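Local coordinates for CMP/dCMP-type deaminase domain-containing protein (Aspergillus oryzae RIB40, PDB 7DRY) that probably acts as a zinc-dependent deaminase of the cytidine deaminase fold, the Rib2 enzyme that deaminates an intermediate of riboflavin biosynthesis, at residues 30-35 with 91-96. Sequence-based numbering, arbitrary orientation.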
loop_
_atom_site.group_PDB
_atom_site.type_symbol
_atom_site.label_atom_id
_atom_site.label_comp_id
_atom_site.label_asym_id
_atom_site.label_seq_id
_atom_site.Cartn_x
_atom_site.Cartn_y
_atom_site.Cartn_z
ATOM N N ALA A 30 1.401 4.804 1.863
ATOM C CA ALA A 30 0.480 3.820 2.413
ATOM C C ALA A 30 0.120 4.187 3.843
ATOM O O ALA A 30 0.976 4.645 4.610
ATOM C CB ALA A 30 1.106 2.421 2.421
ATOM N N ILE A 31 -1.147 3.957 4.204
ATOM C CA ILE A 31 -1.651 4.217 5.552
ATOM C C ILE A 31 -2.464 3.009 5.983
ATOM O O ILE A 31 -3.373 2.583 5.264
ATOM C CB ILE A 31 -2.522 5.485 5.604
ATOM C CG1 ILE A 31 -1.676 6.724 5.289
ATOM C CG2 ILE A 31 -3.158 5.641 6.994
ATOM C CD1 ILE A 31 -2.491 8.006 5.081
ATOM N N LEU A 32 -2.134 2.459 7.142
ATOM C CA LEU A 32 -2.835 1.308 7.698
ATOM C C LEU A 32 -3.772 1.797 8.796
ATOM O O LEU A 32 -3.346 2.533 9.695
ATOM C CB LEU A 32 -1.822 0.313 8.259
ATOM C CG LEU A 32 -2.400 -0.984 8.833
ATOM C CD1 LEU A 32 -3.127 -1.774 7.743
ATOM C CD2 LEU A 32 -1.277 -1.801 9.446
ATOM N N VAL A 33 -5.054 1.420 8.702
ATOM C CA VAL A 33 -6.118 1.950 9.550
ATOM C C VAL A 33 -6.824 0.793 10.250
ATOM O O VAL A 33 -7.036 -0.267 9.649
ATOM C CB VAL A 33 -7.129 2.727 8.677
ATOM C CG1 VAL A 33 -8.298 3.254 9.503
ATOM C CG2 VAL A 33 -6.423 3.872 7.935
ATOM N N SER A 34 -7.206 1.002 11.512
ATOM C CA SER A 34 -8.119 0.107 12.227
ATOM C C SER A 34 -9.511 0.730 12.210
ATOM O O SER A 34 -9.699 1.861 12.676
ATOM C CB SER A 34 -7.677 -0.129 13.671
ATOM O OG SER A 34 -8.703 -0.784 14.414
ATOM N N ARG A 35 -10.479 -0.010 11.681
ATOM C CA ARG A 35 -11.815 0.499 11.409
ATOM C C ARG A 35 -12.848 -0.451 12.002
ATOM O O ARG A 35 -12.703 -1.675 11.914
ATOM C CB ARG A 35 -12.011 0.595 9.884
ATOM C CG ARG A 35 -13.417 0.923 9.430
ATOM C CD ARG A 35 -13.400 1.336 7.963
ATOM N NE ARG A 35 -12.687 2.595 7.782
ATOM C CZ ARG A 35 -12.115 2.976 6.642
ATOM N NH1 ARG A 35 -12.178 2.196 5.565
ATOM N NH2 ARG A 35 -11.481 4.138 6.580
ATOM N N ARG A 91 -13.143 -4.937 14.897
ATOM C CA ARG A 91 -12.415 -4.002 14.057
ATOM C C ARG A 91 -11.609 -4.771 13.024
ATOM O O ARG A 91 -11.194 -5.910 13.260
ATOM C CB ARG A 91 -11.443 -3.125 14.866
ATOM C CG ARG A 91 -12.136 -2.293 15.924
ATOM C CD ARG A 91 -11.151 -1.416 16.673
ATOM N NE ARG A 91 -10.849 -0.259 15.850
ATOM C CZ ARG A 91 -11.495 0.896 15.933
ATOM N NH1 ARG A 91 -12.467 1.061 16.818
ATOM N NH2 ARG A 91 -11.172 1.881 15.125
ATOM N N LYS A 92 -11.395 -4.139 11.877
ATOM C CA LYS A 92 -10.600 -4.719 10.810
ATOM C C LYS A 92 -9.487 -3.760 10.429
ATOM O O LYS A 92 -9.615 -2.541 10.573
ATOM C CB LYS A 92 -11.452 -5.034 9.571
ATOM C CG LYS A 92 -12.071 -3.824 8.883
ATOM C CD LYS A 92 -12.805 -4.282 7.615
ATOM C CE LYS A 92 -13.644 -3.179 6.994
ATOM N NZ LYS A 92 -14.463 -3.728 5.860
ATOM N N LEU A 93 -8.393 -4.327 9.936
ATOM C CA LEU A 93 -7.280 -3.537 9.431
ATOM C C LEU A 93 -7.473 -3.341 7.936
ATOM O O LEU A 93 -7.744 -4.301 7.201
ATOM C CB LEU A 93 -5.960 -4.259 9.681
ATOM C CG LEU A 93 -5.497 -4.308 11.133
ATOM C CD1 LEU A 93 -4.272 -5.208 11.239
ATOM C CD2 LEU A 93 -5.165 -2.900 11.629
ATOM N N VAL A 94 -7.357 -2.096 7.500
ATOM C CA VAL A 94 -7.499 -1.717 6.103
ATOM C C VAL A 94 -6.263 -0.915 5.737
ATOM O O VAL A 94 -5.841 -0.042 6.502
ATOM C CB VAL A 94 -8.764 -0.859 5.918
ATOM C CG1 VAL A 94 -8.819 -0.270 4.533
ATOM C CG2 VAL A 94 -10.012 -1.681 6.238
ATOM N N MET A 95 -5.676 -1.205 4.580
ATOM C CA MET A 95 -4.546 -0.433 4.084
ATOM C C MET A 95 -4.949 0.373 2.860
ATOM O O MET A 95 -5.501 -0.174 1.899
ATOM C CB MET A 95 -3.345 -1.324 3.765
ATOM C CG MET A 95 -2.113 -0.500 3.396
ATOM S SD MET A 95 -0.664 -1.478 2.962
ATOM C CE MET A 95 -0.050 -1.880 4.602
ATOM N N TYR A 96 -4.697 1.679 2.919
ATOM C CA TYR A 96 -4.784 2.552 1.759
ATOM C C TYR A 96 -3.393 2.701 1.161
ATOM O O TYR A 96 -2.397 2.803 1.884
ATOM C CB TYR A 96 -5.291 3.933 2.174
ATOM C CG TYR A 96 -6.733 3.948 2.606
ATOM C CD1 TYR A 96 -7.093 3.709 3.939
ATOM C CD2 TYR A 96 -7.748 4.210 1.689
ATOM C CE1 TYR A 96 -8.428 3.720 4.332
ATOM C CE2 TYR A 96 -9.083 4.216 2.073
ATOM C CZ TYR A 96 -9.418 3.984 3.393
ATOM O OH TYR A 96 -10.731 3.999 3.772
#
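In Arg-35, chi1 172° sets CG anti to the backbone N and the bend at chi3 (-66°) turns NE; the guanidinium comes to the hydroxyl of Tyr-96, whose own CG stands anti to its carbonyl carbon, on the same face of the sheet. The two meet end-on: NH1 and NH2 each donate to Tyr-96 OH, both at 2.9 Å, with the oxygen in the guanidinium plane and that plane turned 71° from the ring. On the same face, Val-33 CG2 meets the ring edge, 4.1 Å from Tyr-96 CD1. On the face of Leu-32 and Leu-93, Ser-34 OG accepts from Arg-91 NE at 2.6 Å in a side-on grip, while Arg-91 NH2 reaches Ser-34 O from above the carbonyl plane. Paired backbone bonds at Ile-31/Tyr-96, Val-33/Val-94 and Arg-35/Lys-92 form an antiparallel ladder joining strand 29-36 to strand 91-97, the middle strand of the mixed cytidine deaminase sheet. Leu-32 CD1 packs 4.0 Å from Met-95 CB, where the Met-95 side chain approaches Glu-63, a zinc-binding residue of this protein that leaves the metal unbound here. Arg-35 NH2 also salt-bridges Asp-45, which probably balances the buried charge; Tyr-96 OH, hydrogen-bonded to His-5 ND1, links the sheet to helix 5-16.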